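Local coordinates for ribose ABC transporter, substrate binding protein (PDB 4KQ9), which probably binds a sugar such as ribose in the periplasm and would deliver it to an ABC transporter, at residues 34-39 against 253-258; 232-235 against 241-244; 179-184 against 207-212. The protein carries 1 engineered substitution. One frame throughout, in Å; residues are numbered along the deposited sequence.

Contact 1 (34-39 against 253-258); sequences TVRRLD and IAIDVM
Leu38 and Ile255 make the close-packed half of this contact, while Arg36 and Asp256 meet along its polar side. Methyl CD1 of Leu38 lies 3.7 Å from CG2 of Ile255, and the two branched side chains lie alongside, running opposite ways. Of the four touching residues Ile255 alone is buried; Leu38, Arg36 and Asp256 remain partly exposed. Ile255 also rests on Ala29 and Gln32 of helix 20-35 and on Ile68 of strand 66-69, a setting that suits a bulky, purely apolar residue. Arg36 adds CG to the same methyl, Ile255 CG2, at 4.3 Å. Just past the end of helix 20-35, Arg37 takes a positive phi within a Schellman motif, and this turn sends the chain into strand 39-45, the edge of the six-stranded parallel sheet; helix 247-264 belongs to the same alpha/beta lobe. On the polar side the chemistry becomes ionic. The Arg36 chain bends at chi2 and again at chi3, which swings the arginine side chain roughly perpendicular to that of Asp256, with the guanidinium and carboxylate planes inclined at 46°. NH1 of Arg36 gives a salt-bridging hydrogen bond to OD1 of Asp256, 2.9 Å long and moderately straight at 156°. The oxygen lies almost in the guanidinium plane, yet the nitrogen meets it from above the carboxylate plane, 43° out. OD1 is shared with Gln32 NE2, whereas Arg36 NH2 forms salt bridges with Asp260 and Glu263, so that a single long arginine spans three acidic residues of helix 247-264.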
loop_
_atom_site.group_PDB
_atom_site.type_symbol
_atom_site.label_atom_id
_atom_site.label_comp_id
_atom_site.label_asym_id
_atom_site.label_seq_id
_atom_site.Cartn_x
_atom_site.Cartn_y
_atom_site.Cartn_z
ATOM N N THR A 34 -14.438 17.993 -4.178
ATOM C CA THR A 34 -15.539 18.854 -3.861
ATOM C C THR A 34 -15.074 20.074 -3.112
ATOM O O THR A 34 -15.500 21.173 -3.441
ATOM C CB THR A 34 -16.584 18.062 -3.033
ATOM O OG1 THR A 34 -17.124 17.040 -3.898
ATOM C CG2 THR A 34 -17.652 18.970 -2.439
ATOM N N VAL A 35 -14.197 19.879 -2.128
ATOM C CA VAL A 35 -13.697 20.970 -1.353
ATOM C C VAL A 35 -12.927 21.985 -2.183
ATOM O O VAL A 35 -13.042 23.194 -1.989
ATOM C CB VAL A 35 -12.774 20.426 -0.253
ATOM C CG1 VAL A 35 -12.034 21.567 0.404
ATOM C CG2 VAL A 35 -13.610 19.651 0.786
ATOM N N ARG A 36 -12.119 21.482 -3.092
ATOM C CA ARG A 36 -11.299 22.343 -3.954
ATOM C C ARG A 36 -12.098 22.840 -5.187
ATOM O O ARG A 36 -11.555 23.549 -6.040
ATOM C CB ARG A 36 -10.080 21.560 -4.428
ATOM C CG ARG A 36 -9.107 21.119 -3.344
ATOM C CD ARG A 36 -8.709 22.276 -2.452
ATOM N NE ARG A 36 -7.914 23.270 -3.183
ATOM C CZ ARG A 36 -6.574 23.295 -3.227
ATOM N NH1 ARG A 36 -5.849 22.368 -2.618
ATOM N NH2 ARG A 36 -5.941 24.270 -3.869
ATOM N N ARG A 37 -13.331 22.388 -5.314
ATOM C CA ARG A 37 -14.252 22.768 -6.384
ATOM C C ARG A 37 -13.837 22.407 -7.793
ATOM O O ARG A 37 -14.108 23.144 -8.731
ATOM C CB ARG A 37 -14.611 24.251 -6.273
ATOM C CG ARG A 37 -15.427 24.515 -5.023
ATOM C CD ARG A 37 -16.166 25.843 -5.034
ATOM N NE ARG A 37 -15.242 26.912 -4.730
ATOM C CZ ARG A 37 -15.053 28.006 -5.462
ATOM N NH1 ARG A 37 -14.145 28.886 -5.053
ATOM N NH2 ARG A 37 -15.762 28.260 -6.571
ATOM N N LEU A 38 -13.236 21.235 -7.943
ATOM C CA LEU A 38 -12.859 20.717 -9.221
ATOM C C LEU A 38 -14.033 20.058 -9.944
ATOM O O LEU A 38 -14.932 19.542 -9.311
ATOM C CB LEU A 38 -11.796 19.610 -9.054
ATOM C CG LEU A 38 -10.488 19.998 -8.398
ATOM C CD1 LEU A 38 -9.691 18.727 -8.093
ATOM C CD2 LEU A 38 -9.720 20.861 -9.374
ATOM N N ASP A 39 -13.992 20.066 -11.270
ATOM C CA ASP A 39 -14.809 19.159 -12.068
ATOM C C ASP A 39 -14.078 17.824 -12.175
ATOM O O ASP A 39 -13.123 17.667 -12.961
ATOM C CB ASP A 39 -15.122 19.725 -13.467
ATOM C CG ASP A 39 -15.973 18.771 -14.293
ATOM O OD1 ASP A 39 -16.745 17.988 -13.705
ATOM O OD2 ASP A 39 -15.858 18.775 -15.530
ATOM N N ILE A 253 -4.739 13.769 -0.657
ATOM C CA ILE A 253 -3.459 14.384 -0.891
ATOM C C ILE A 253 -3.222 14.531 -2.382
ATOM O O ILE A 253 -2.759 15.610 -2.834
ATOM C CB ILE A 253 -2.313 13.576 -0.208
ATOM C CG1 ILE A 253 -2.312 13.807 1.290
ATOM C CG2 ILE A 253 -0.944 13.994 -0.723
ATOM C CD1 ILE A 253 -1.406 12.814 2.042
ATOM N N ALA A 254 -3.494 13.502 -3.165
ATOM C CA ALA A 254 -3.321 13.606 -4.608
ATOM C C ALA A 254 -4.145 14.749 -5.208
ATOM O O ALA A 254 -3.634 15.513 -6.061
ATOM C CB ALA A 254 -3.666 12.293 -5.309
ATOM N N ILE A 255 -5.368 14.900 -4.739
ATOM C CA ILE A 255 -6.229 15.990 -5.200
ATOM C C ILE A 255 -5.631 17.347 -4.773
ATOM O O ILE A 255 -5.595 18.223 -5.534
ATOM C CB ILE A 255 -7.695 15.890 -4.699
ATOM C CG1 ILE A 255 -8.468 14.797 -5.406
ATOM C CG2 ILE A 255 -8.469 17.191 -4.918
ATOM C CD1 ILE A 255 -8.424 14.904 -6.900
ATOM N N ASP A 256 -5.235 17.481 -3.530
ATOM C CA ASP A 256 -4.626 18.704 -3.065
ATOM C C ASP A 256 -3.350 19.085 -3.860
ATOM O O ASP A 256 -3.169 20.190 -4.177
ATOM C CB ASP A 256 -4.365 18.684 -1.599
ATOM C CG ASP A 256 -5.577 19.134 -0.776
ATOM O OD1 ASP A 256 -6.475 19.846 -1.282
ATOM O OD2 ASP A 256 -5.606 18.737 0.358
ATOM N N VAL A 257 -2.505 18.117 -4.136
ATOM C CA VAL A 257 -1.351 18.337 -4.969
ATOM C C VAL A 257 -1.745 18.862 -6.360
ATOM O O VAL A 257 -1.275 19.847 -6.810
ATOM C CB VAL A 257 -0.494 17.075 -5.044
ATOM C CG1 VAL A 257 0.632 17.278 -6.000
ATOM C CG2 VAL A 257 0.047 16.773 -3.667
HETATM N N MSE A 258 -2.629 18.175 -7.006
HETATM C CA MSE A 258 -3.087 18.609 -8.292
HETATM C C MSE A 258 -3.758 19.945 -8.226
HETATM O O MSE A 258 -3.441 20.812 -9.048
HETATM C CB MSE A 258 -4.048 17.599 -8.897
HETATM C CG MSE A 258 -4.597 18.000 -10.260
HETATM SE SE MSE A 258 -3.145 17.879 -11.609
HETATM C CE MSE A 258 -3.132 15.969 -11.832
#

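Contact 2 (232-235 against 241-244)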
loop_
_atom_site.group_PDB
_atom_site.type_symbol
_atom_site.label_atom_id
_atom_site.label_comp_id
_atom_site.label_asym_id
_atom_site.label_seq_id
_atom_site.Cartn_x
_atom_site.Cartn_y
_atom_site.Cartn_z
ATOM N N ALA A 232 -9.324 -7.436 13.250
ATOM C CA ALA A 232 -9.921 -8.364 14.228
ATOM C C ALA A 232 -8.871 -9.301 14.828
ATOM O O ALA A 232 -8.792 -9.530 16.041
ATOM C CB ALA A 232 -10.993 -9.127 13.531
ATOM N N ALA A 233 -7.991 -9.796 13.991
ATOM C CA ALA A 233 -6.892 -10.659 14.499
ATOM C C ALA A 233 -5.939 -9.941 15.446
ATOM O O ALA A 233 -5.483 -10.494 16.466
ATOM C CB ALA A 233 -6.164 -11.335 13.328
ATOM N N VAL A 234 -5.638 -8.677 15.127
ATOM C CA VAL A 234 -4.814 -7.889 15.981
ATOM C C VAL A 234 -5.543 -7.671 17.309
ATOM O O VAL A 234 -4.910 -7.810 18.338
ATOM C CB VAL A 234 -4.427 -6.542 15.366
ATOM C CG1 VAL A 234 -3.722 -5.685 16.407
ATOM C CG2 VAL A 234 -3.433 -6.777 14.228
ATOM N N ARG A 235 -6.838 -7.352 17.242
ATOM C CA ARG A 235 -7.627 -7.174 18.463
ATOM C C ARG A 235 -7.612 -8.480 19.260
ATOM O O ARG A 235 -7.345 -8.438 20.464
ATOM C CB ARG A 235 -9.071 -6.766 18.202
ATOM C CG ARG A 235 -9.226 -5.304 17.962
ATOM C CD ARG A 235 -10.662 -4.771 17.849
ATOM N NE ARG A 235 -11.294 -5.386 16.691
ATOM C CZ ARG A 235 -11.595 -4.795 15.542
ATOM N NH1 ARG A 235 -11.351 -3.500 15.339
ATOM N NH2 ARG A 235 -12.160 -5.522 14.560
ATOM N N LEU A 241 0.789 -7.120 14.639
ATOM C CA LEU A 241 0.870 -5.780 14.029
ATOM C C LEU A 241 0.360 -5.823 12.607
ATOM O O LEU A 241 0.660 -6.782 11.847
ATOM C CB LEU A 241 2.314 -5.310 13.978
ATOM C CG LEU A 241 2.712 -3.957 13.357
ATOM C CD1 LEU A 241 2.455 -2.928 14.408
ATOM C CD2 LEU A 241 4.214 -3.826 13.022
ATOM N N THR A 242 -0.383 -4.819 12.229
ATOM C CA THR A 242 -0.580 -4.557 10.816
ATOM C C THR A 242 -0.336 -3.080 10.530
ATOM O O THR A 242 -0.323 -2.238 11.467
ATOM C CB THR A 242 -1.997 -4.987 10.392
ATOM O OG1 THR A 242 -2.141 -4.882 8.973
ATOM C CG2 THR A 242 -3.069 -4.161 11.061
ATOM N N VAL A 243 -0.187 -2.725 9.263
ATOM C CA VAL A 243 0.107 -1.352 8.906
ATOM C C VAL A 243 -0.948 -0.877 7.897
ATOM O O VAL A 243 -1.168 -1.549 6.870
ATOM C CB VAL A 243 1.517 -1.198 8.342
ATOM C CG1 VAL A 243 1.875 0.301 8.049
ATOM C CG2 VAL A 243 2.514 -1.732 9.346
ATOM N N SER A 244 -1.585 0.270 8.163
ATOM C CA SER A 244 -2.474 0.939 7.156
ATOM C C SER A 244 -1.682 1.863 6.236
ATOM O O SER A 244 -0.796 2.591 6.703
ATOM C CB SER A 244 -3.524 1.732 7.847
ATOM O OG SER A 244 -4.193 2.517 6.903
#
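Val234 turns one methyl from helix 228-236 toward strand 241-244, where it meets Thr242. Starting at CB, the side chain of Val234 points at the strand, but CB itself is 5.1 Å from Thr242 CG2 and acts as the branch point that sets the two methyls. CG1 lies opposite the backbone N (chi1 172°) and comes within 4.5 Å of no atom of the strand. CG2, opposite the carbonyl carbon, does the touching: it is 4.1 Å from Thr242 CG2, and it also approaches the strand backbone, with Thr242 N at 4.1 Å and Leu241 C beside it at 4.2 Å. The valine and threonine side chains cross obliquely. Thr242 suits the position because its two branches do different work. CG2 sits between the backbone N and the carbonyl carbon and offers a methyl to the helix; OG1, opposite the backbone N, is held by hydrogen bonds to Asp199 OD1 and Ala226 N. Met239, in the turn joining helix to strand, and Ile284 of helix 284-289 complete the apolar surroundings of Val234. The strand itself pairs antiparallel with strand 277-280, Thr242 bonding to Ile279 through the backbone. Its backbone bonds to Gly223 and Asp225, just beyond strand 220-222, tie the unit to the alpha/beta lobe. Between Val234 and the strand there are no hydrogen bonds or charges, and the spacings are ordinary van der Waals distances. The chemistry implies that this contact itself adds only apolar, probably water-excluding packing, while hydrogen bonds such as Val234 O to Thr281 OG1 also fix the helix and the Thr242 hydroxyl is bonded to Asp199 and Ala226.

Contact 3 (179-184 against 207-212); sequences TATQNI and RAIAAR
Segments 179-184 and 207-211 are helical and run in broadly similar directions, their axes 8.8 Å apart at closest approach and crossing at -40°. The backbones come nearest at Gln182 and Ala208, whose CA atoms are 5.4 Å apart, a spacing that the single methyl of alanine permits. CB of Ala208 fits against Thr181, with CG2 of the threonine at 3.7 Å, and reaches the backbone N of Gln182 at 3.9 Å. The same Thr181 methyl continues to CG1 of Ile209, 4.1 Å away. With CG2 placed opposite the backbone N, Thr181 directs its hydrocarbon branch at the neighbouring helix; OG1 instead bonds Gly177 O one turn back and Tyr196 OH. Threonine thus serves a buried seam with a methyl while its hydroxyl bonds back into its own helix and across to strand 193-196. Gln182, at the exposed margin, contributes mainly its CB, 4.2 Å from Ala208 CB. Nearby, a water links helix 174-187 to Arg212, just past the end of helix 199-211: it donates to Gln182 O and accepts from Arg212 NH1, each at 2.9 Å, lying in the plane of the guanidinium at its edge. Helices 174-187 and 199-211 flank strand 193-196 in sequence, and their packing is that of neighbouring helices on one face of a parallel sheet in a Rossmann-like alpha/beta lobe of a periplasmic binding protein.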
loop_
_atom_site.group_PDB
_atom_site.type_symbol
_atom_site.label_atom_id
_atom_site.label_comp_id
_atom_site.label_asym_id
_atom_site.label_seq_id
_atom_site.Cartn_x
_atom_site.Cartn_y
_atom_site.Cartn_z
ATOM N N THR A 179 0.113 -22.284 3.277
ATOM C CA THR A 179 1.085 -23.298 2.797
ATOM C C THR A 179 2.504 -23.011 3.124
ATOM O O THR A 179 3.223 -23.843 3.650
ATOM C CB THR A 179 0.918 -23.456 1.290
ATOM O OG1 THR A 179 -0.328 -24.122 1.149
ATOM C CG2 THR A 179 2.032 -24.362 0.676
ATOM N N ALA A 180 2.881 -21.777 2.910
ATOM C CA ALA A 180 4.224 -21.401 3.212
ATOM C C ALA A 180 4.535 -21.506 4.700
ATOM O O ALA A 180 5.640 -21.960 5.119
ATOM C CB ALA A 180 4.428 -19.995 2.675
ATOM N N THR A 181 3.584 -21.074 5.527
ATOM C CA THR A 181 3.766 -21.124 6.982
ATOM C C THR A 181 3.796 -22.551 7.500
ATOM O O THR A 181 4.629 -22.880 8.364
ATOM C CB THR A 181 2.707 -20.281 7.715
ATOM O OG1 THR A 181 2.711 -18.932 7.194
ATOM C CG2 THR A 181 2.847 -20.311 9.244
ATOM N N GLN A 182 2.909 -23.411 6.988
ATOM C CA GLN A 182 2.951 -24.773 7.484
ATOM C C GLN A 182 4.289 -25.449 7.147
ATOM O O GLN A 182 4.849 -26.067 8.004
ATOM C CB GLN A 182 1.719 -25.601 7.099
ATOM C CG GLN A 182 1.291 -25.574 5.678
ATOM C CD GLN A 182 0.119 -26.544 5.380
ATOM O OE1 GLN A 182 -0.880 -26.672 6.123
ATOM N NE2 GLN A 182 0.265 -27.245 4.297
ATOM N N ASN A 183 4.871 -25.161 5.987
ATOM C CA ASN A 183 6.197 -25.719 5.618
ATOM C C ASN A 183 7.288 -25.149 6.453
ATOM O O ASN A 183 8.156 -25.908 6.914
ATOM C CB ASN A 183 6.484 -25.509 4.165
ATOM C CG ASN A 183 5.551 -26.331 3.276
ATOM O OD1 ASN A 183 4.889 -27.244 3.754
ATOM N ND2 ASN A 183 5.493 -26.006 2.018
ATOM N N ILE A 184 7.268 -23.826 6.670
ATOM C CA ILE A 184 8.223 -23.205 7.549
ATOM C C ILE A 184 8.224 -23.874 8.901
ATOM O O ILE A 184 9.271 -24.139 9.474
ATOM C CB ILE A 184 7.982 -21.657 7.706
ATOM C CG1 ILE A 184 8.468 -20.932 6.485
ATOM C CG2 ILE A 184 8.701 -21.105 8.949
ATOM C CD1 ILE A 184 7.876 -19.504 6.308
ATOM N N ARG A 207 -3.849 -19.449 10.513
ATOM C CA ARG A 207 -4.588 -20.753 10.473
ATOM C C ARG A 207 -3.616 -21.908 10.533
ATOM O O ARG A 207 -3.873 -22.874 11.207
ATOM C CB ARG A 207 -5.414 -20.850 9.220
ATOM C CG ARG A 207 -6.406 -19.705 9.063
ATOM C CD ARG A 207 -7.671 -20.127 8.352
ATOM N NE ARG A 207 -7.454 -20.666 7.004
ATOM C CZ ARG A 207 -7.565 -19.988 5.854
ATOM N NH1 ARG A 207 -7.871 -18.686 5.827
ATOM N NH2 ARG A 207 -7.355 -20.626 4.706
ATOM N N ALA A 208 -2.468 -21.762 9.893
ATOM C CA ALA A 208 -1.391 -22.748 9.962
ATOM C C ALA A 208 -0.837 -22.902 11.324
ATOM O O ALA A 208 -0.589 -24.020 11.784
ATOM C CB ALA A 208 -0.266 -22.381 9.009
ATOM N N ILE A 209 -0.645 -21.790 12.021
ATOM C CA ILE A 209 -0.146 -21.853 13.381
ATOM C C ILE A 209 -1.126 -22.577 14.344
ATOM O O ILE A 209 -0.727 -23.379 15.213
ATOM C CB ILE A 209 0.206 -20.420 13.869
ATOM C CG1 ILE A 209 1.474 -19.915 13.138
ATOM C CG2 ILE A 209 0.455 -20.409 15.342
ATOM C CD1 ILE A 209 1.670 -18.399 13.159
ATOM N N ALA A 210 -2.398 -22.296 14.178
ATOM C CA ALA A 210 -3.447 -22.839 15.040
ATOM C C ALA A 210 -3.620 -24.352 14.778
ATOM O O ALA A 210 -3.695 -25.117 15.747
ATOM C CB ALA A 210 -4.752 -22.122 14.764
ATOM N N ALA A 211 -3.604 -24.749 13.491
ATOM C CA ALA A 211 -3.603 -26.187 13.084
ATOM C C ALA A 211 -2.494 -26.970 13.737
ATOM O O ALA A 211 -2.627 -28.185 13.904
ATOM C CB ALA A 211 -3.543 -26.346 11.567
ATOM N N ARG A 212 -1.402 -26.302 14.130
ATOM C CA ARG A 212 -0.313 -26.962 14.849
ATOM C C ARG A 212 -0.486 -26.904 16.310
ATOM O O ARG A 212 0.407 -27.266 17.084
ATOM C CB ARG A 212 1.021 -26.345 14.495
ATOM C CG ARG A 212 1.497 -26.753 13.132
ATOM C CD ARG A 212 2.945 -26.322 12.907
ATOM N NE ARG A 212 3.950 -27.081 13.677
ATOM C CZ ARG A 212 4.682 -28.097 13.193
ATOM N NH1 ARG A 212 4.478 -28.555 11.975
ATOM N NH2 ARG A 212 5.587 -28.684 13.951
HETATM O O HOH W 1 2.991 -27.203 9.915
#

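The three contacts sample both ends of a two-lobed periplasmic binding protein. Contact 1 belongs to the lobe built on the six-stranded sheet, contact 3 to the lobe of the four-stranded sheet; their centres are 46 Å apart, on opposite sides of the chain's centre. Contact 2 is close to contact 3, about 19 Å between centres and about 9 Å between nearest atoms, without touching. It is 31 Å from contact 1 between centres, yet strand 241-244 leads directly into helix 247-264, so the chain crosses between the lobes there. In this family sugar generally binds in the cleft between the lobes.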